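PDB 3OTN: SusD superfamily protein from Parabacteroides distasonis, which is a putative outer-membrane protein of the SusD family, probably binding carbohydrate or another nutrient at the cell surface. Local coordinates for residues 34-45 with 260-271. Numbering follows the deposited sequence. Where two conformers were deposited one is given.
Sequences NKMTPGWGCNTI and RHNESVRIFLPS. With EDO (1,2-ethanediol), chain K.
Asn34 reaches Ser264 through its side-chain amide: Asn34 ND2 gives a nearly straight hydrogen bond to Ser264 OG (2.9 Å, 163°), with the hydroxyl lying in the amide plane. Ser264 OG in turn donates to a lone pair of Asn262 OD1, and Asn262 ND2 goes on to Leu353 O, so the buried polar groups form a chain of hydrogen bonds. CG of Asn34 stands anti to the backbone N (chi1 -175°), which carries the amide over to the 260-271 segment; its OD1 takes Asn43 ND2 of its own segment at 2.9 Å, from above the carbonyl plane, and a water that also takes the N-H of Ser264. With the amide cut back to an alanine, Ser264 OG would probably lose this donor and Asn43 ND2 its acceptor. Asn43 sits on the second strand of a small beta-hairpin, 36-37 paired antiparallel with 42-43, and its OD1 closes an Asx turn onto Ile45 N. This hairpin, in the N-terminal part of the chain, packs on the irregular, helix-like turns of 263-268, joining parts of the SusD fold far apart in sequence. Packing is close where the CD1 methyl of Ile267 presses on Gly41 O, 3.0 Å away, an oxygen that also accepts from Ser284. Further along, Ile45 CD1 meets Phe268 CZ at 4.0 Å, both residues buried. Toward solvent the contact thins. The selenium-bearing chain of Met36 crosses Glu263 at about a right angle, Met36 CG 3.6 Å from Glu263 CB, while the Glu263 carboxylate turns off to a salt bridge with Arg266. At one end, in the conformer given, Arg260 grips Asn34 O with NH1 (2.8 Å) and, less straight, NH2; NH2, with a weak bond from NE, also reaches O2 of an ethanediol, probably from the crystallisation liquor, in the guanidinium plane. At the other, the rim of the partly exposed Trp40 ring merely touches Ser271 OG, Trp40 CH2 being 3.6 Å from it.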
loop_
_atom_site.group_PDB
_atom_site.type_symbol
_atom_site.label_atom_id
_atom_site.label_comp_id
_atom_site.label_asym_id
_atom_site.label_seq_id
_atom_site.Cartn_x
_atom_site.Cartn_y
_atom_site.Cartn_z
ATOM N N ASN A 34 7.731 0.511 3.267
ATOM C CA ASN A 34 7.729 1.597 4.271
ATOM C C ASN A 34 9.114 1.691 4.837
ATOM O O ASN A 34 9.523 0.883 5.679
ATOM C CB ASN A 34 6.692 1.322 5.376
ATOM C CG ASN A 34 6.566 2.451 6.370
ATOM O OD1 ASN A 34 7.535 3.100 6.716
ATOM N ND2 ASN A 34 5.336 2.668 6.865
ATOM N N LYS A 35 9.882 2.637 4.321
ATOM C CA LYS A 35 11.171 2.907 4.881
ATOM C C LYS A 35 11.526 4.370 4.706
ATOM O O LYS A 35 11.082 5.034 3.749
ATOM C CB LYS A 35 12.254 2.029 4.242
ATOM C CG LYS A 35 12.583 2.337 2.781
ATOM C CD LYS A 35 13.830 1.570 2.317
ATOM C CE LYS A 35 14.670 2.379 1.353
ATOM N NZ LYS A 35 15.841 1.609 0.798
HETATM N N MSE A 36 12.410 4.824 5.583
HETATM C CA MSE A 36 12.905 6.189 5.545
HETATM C C MSE A 36 13.927 6.313 4.417
HETATM O O MSE A 36 14.728 5.389 4.185
HETATM C CB MSE A 36 13.539 6.586 6.852
HETATM C CG MSE A 36 12.607 6.526 8.062
HETATM SE SE MSE A 36 10.919 7.503 7.999
HETATM C CE MSE A 36 11.651 9.338 7.720
ATOM N N THR A 37 13.870 7.446 3.732
ATOM C CA THR A 37 14.738 7.743 2.588
ATOM C C THR A 37 15.524 9.066 2.843
ATOM O O THR A 37 15.276 9.769 3.820
ATOM C CB THR A 37 13.909 7.781 1.251
ATOM O OG1 THR A 37 12.867 8.749 1.362
ATOM C CG2 THR A 37 13.302 6.407 0.927
ATOM N N PRO A 38 16.504 9.389 1.995
ATOM C CA PRO A 38 17.298 10.620 2.266
ATOM C C PRO A 38 16.435 11.843 2.226
ATOM O O PRO A 38 15.577 11.939 1.368
ATOM C CB PRO A 38 18.287 10.650 1.112
ATOM C CG PRO A 38 18.509 9.257 0.802
ATOM C CD PRO A 38 17.166 8.540 1.006
ATOM N N GLY A 39 16.659 12.769 3.153
ATOM C CA GLY A 39 15.817 13.938 3.297
ATOM C C GLY A 39 15.259 13.935 4.705
ATOM O O GLY A 39 15.524 13.006 5.456
ATOM N N TRP A 40 14.453 14.932 5.047
ATOM C CA TRP A 40 13.879 14.994 6.374
ATOM C C TRP A 40 12.456 14.571 6.275
ATOM O O TRP A 40 11.670 15.163 5.528
ATOM C CB TRP A 40 13.923 16.405 6.954
ATOM C CG TRP A 40 13.646 16.483 8.447
ATOM C CD1 TRP A 40 14.298 15.825 9.488
ATOM C CD2 TRP A 40 12.638 17.278 9.052
ATOM N NE1 TRP A 40 13.732 16.181 10.696
ATOM C CE2 TRP A 40 12.712 17.071 10.456
ATOM C CE3 TRP A 40 11.670 18.143 8.546
ATOM C CZ2 TRP A 40 11.846 17.711 11.345
ATOM C CZ3 TRP A 40 10.815 18.766 9.409
ATOM C CH2 TRP A 40 10.906 18.559 10.801
ATOM N N GLY A 41 12.114 13.544 7.041
ATOM C CA GLY A 41 10.765 13.026 6.992
ATOM C C GLY A 41 10.400 12.478 5.627
ATOM O O GLY A 41 9.269 12.549 5.250
ATOM N N CYS A 42 11.364 11.915 4.900
ATOM C CA CYS A 42 11.107 11.302 3.574
ATOM C C CYS A 42 10.992 9.785 3.754
ATOM O O CYS A 42 11.778 9.162 4.456
ATOM C CB CYS A 42 12.250 11.622 2.593
ATOM S SG CYS A 42 12.320 13.386 2.163
ATOM N N ASN A 43 10.020 9.200 3.097
ATOM C CA ASN A 43 9.715 7.773 3.244
ATOM C C ASN A 43 9.078 7.355 1.963
ATOM O O ASN A 43 8.353 8.157 1.368
ATOM C CB ASN A 43 8.776 7.577 4.440
ATOM C CG ASN A 43 8.451 6.089 4.726
ATOM O OD1 ASN A 43 7.850 5.408 3.910
ATOM N ND2 ASN A 43 8.862 5.594 5.907
ATOM N N THR A 44 9.317 6.097 1.568
ATOM C CA THR A 44 8.787 5.529 0.341
ATOM C C THR A 44 7.255 5.638 0.234
ATOM O O THR A 44 6.719 5.761 -0.892
ATOM C CB THR A 44 9.218 4.057 0.142
ATOM O OG1 THR A 44 8.984 3.337 1.369
ATOM C CG2 THR A 44 10.681 3.960 -0.277
ATOM N N ILE A 45 6.555 5.601 1.369
ATOM C CA ILE A 45 5.090 5.705 1.350
ATOM C C ILE A 45 4.564 7.009 0.781
ATOM O O ILE A 45 3.428 7.058 0.296
ATOM C CB ILE A 45 4.406 5.478 2.724
ATOM C CG1 ILE A 45 4.674 6.623 3.720
ATOM C CG2 ILE A 45 4.766 4.090 3.291
ATOM C CD1 ILE A 45 3.893 6.429 5.050
ATOM N N ARG A 260 13.440 -3.703 13.191
ATOM C CA ARG A 260 13.301 -2.332 12.711
ATOM C C ARG A 260 12.134 -1.630 13.439
ATOM O O ARG A 260 11.045 -2.224 13.626
ATOM C CB ARG A 260 13.086 -2.338 11.186
ATOM C CG ARG A 260 13.321 -1.002 10.489
ATOM C CD ARG A 260 13.555 -1.175 8.974
ATOM N NE ARG A 260 12.408 -1.753 8.276
ATOM C CZ ARG A 260 11.629 -1.098 7.419
ATOM N NH1 ARG A 260 11.867 0.163 7.108
ATOM N NH2 ARG A 260 10.609 -1.716 6.856
ATOM N N HIS A 261 12.355 -0.370 13.817
ATOM C CA HIS A 261 11.332 0.458 14.434
ATOM C C HIS A 261 10.583 1.187 13.313
ATOM O O HIS A 261 11.171 1.509 12.266
ATOM C CB HIS A 261 11.931 1.450 15.458
ATOM C CG HIS A 261 12.749 0.784 16.523
ATOM N ND1 HIS A 261 13.802 1.401 17.157
ATOM C CD2 HIS A 261 12.725 -0.487 16.989
ATOM C CE1 HIS A 261 14.366 0.551 18.000
ATOM N NE2 HIS A 261 13.736 -0.605 17.914
ATOM N N ASN A 262 9.294 1.431 13.524
ATOM C CA ASN A 262 8.449 2.119 12.533
ATOM C C ASN A 262 8.623 3.633 12.673
ATOM O O ASN A 262 7.943 4.287 13.470
ATOM C CB ASN A 262 6.984 1.734 12.708
ATOM C CG ASN A 262 6.101 2.332 11.667
ATOM O OD1 ASN A 262 6.505 3.234 10.946
ATOM N ND2 ASN A 262 4.853 1.890 11.632
ATOM N N GLU A 263 9.539 4.181 11.887
ATOM C CA GLU A 263 9.809 5.618 11.912
ATOM C C GLU A 263 8.723 6.421 11.229
ATOM O O GLU A 263 8.603 7.587 11.482
ATOM C CB GLU A 263 11.202 5.941 11.333
ATOM C CG GLU A 263 12.377 5.502 12.263
ATOM C CD GLU A 263 12.376 6.204 13.649
ATOM O OE1 GLU A 263 12.707 7.396 13.692
ATOM O OE2 GLU A 263 12.080 5.560 14.705
ATOM N N SER A 264 7.939 5.802 10.346
ATOM C CA SER A 264 6.865 6.500 9.644
ATOM C C SER A 264 5.799 7.078 10.568
ATOM O O SER A 264 5.065 7.996 10.159
ATOM C CB SER A 264 6.213 5.616 8.581
ATOM O OG SER A 264 5.390 4.572 9.106
ATOM N N VAL A 265 5.707 6.568 11.804
ATOM C CA VAL A 265 4.799 7.150 12.804
ATOM C C VAL A 265 5.003 8.680 12.907
ATOM O O VAL A 265 4.044 9.436 12.987
ATOM C CB VAL A 265 4.947 6.407 14.172
ATOM C CG1 VAL A 265 4.240 7.167 15.314
ATOM C CG2 VAL A 265 4.431 4.965 14.049
ATOM N N ARG A 266 6.257 9.119 12.802
ATOM C CA ARG A 266 6.642 10.547 12.926
ATOM C C ARG A 266 6.235 11.423 11.729
ATOM O O ARG A 266 6.156 12.654 11.853
ATOM C CB ARG A 266 8.176 10.652 13.033
ATOM C CG ARG A 266 8.801 9.982 14.203
ATOM C CD ARG A 266 10.316 9.777 13.989
ATOM N NE ARG A 266 11.029 11.010 14.225
ATOM C CZ ARG A 266 12.354 11.141 14.320
ATOM N NH1 ARG A 266 13.165 10.101 14.190
ATOM N NH2 ARG A 266 12.867 12.353 14.540
ATOM N N ILE A 267 6.038 10.784 10.583
ATOM C CA ILE A 267 5.621 11.428 9.313
ATOM C C ILE A 267 4.306 12.196 9.440
ATOM O O ILE A 267 4.155 13.277 8.857
ATOM C CB ILE A 267 5.504 10.333 8.178
ATOM C CG1 ILE A 267 6.898 9.808 7.779
ATOM C CG2 ILE A 267 4.772 10.786 6.923
ATOM C CD1 ILE A 267 7.714 10.784 7.113
ATOM N N PHE A 268 3.376 11.629 10.209
ATOM C CA PHE A 268 2.022 12.168 10.360
ATOM C C PHE A 268 1.870 13.213 11.452
ATOM O O PHE A 268 0.853 13.911 11.505
ATOM C CB PHE A 268 1.047 11.027 10.647
ATOM C CG PHE A 268 1.121 9.910 9.644
ATOM C CD1 PHE A 268 0.432 9.978 8.454
ATOM C CD2 PHE A 268 1.908 8.798 9.889
ATOM C CE1 PHE A 268 0.511 8.948 7.513
ATOM C CE2 PHE A 268 1.995 7.774 8.961
ATOM C CZ PHE A 268 1.293 7.845 7.773
ATOM N N LEU A 269 2.883 13.360 12.298
ATOM C CA LEU A 269 2.773 14.183 13.491
ATOM C C LEU A 269 3.060 15.613 13.075
ATOM O O LEU A 269 3.891 15.800 12.205
ATOM C CB LEU A 269 3.784 13.735 14.554
ATOM C CG LEU A 269 3.715 12.293 15.078
ATOM C CD1 LEU A 269 4.837 11.981 16.118
ATOM C CD2 LEU A 269 2.346 12.025 15.622
ATOM N N PRO A 270 2.365 16.615 13.656
ATOM C CA PRO A 270 2.550 18.033 13.265
ATOM C C PRO A 270 3.972 18.508 13.415
ATOM O O PRO A 270 4.569 18.309 14.471
ATOM C CB PRO A 270 1.602 18.817 14.223
ATOM C CG PRO A 270 1.165 17.848 15.244
ATOM C CD PRO A 270 1.282 16.476 14.640
ATOM N N SER A 271 4.504 19.124 12.366
ATOM C CA SER A 271 5.926 19.461 12.304
ATOM C C SER A 271 6.397 20.340 13.450
ATOM O O SER A 271 5.733 21.323 13.794
ATOM C CB SER A 271 6.287 20.179 11.000
ATOM O OG SER A 271 7.711 20.216 10.850
HETATM C C1 EDO K . 10.119 -6.250 6.518
HETATM O O1 EDO K . 8.825 -6.748 6.954
HETATM C C2 EDO K . 10.952 -5.742 7.705
HETATM O O2 EDO K . 10.470 -4.438 8.054
HETATM O O HOH W 1 9.366 3.624 8.728
HETATM O O HOH W 2 13.541 3.000 7.614
#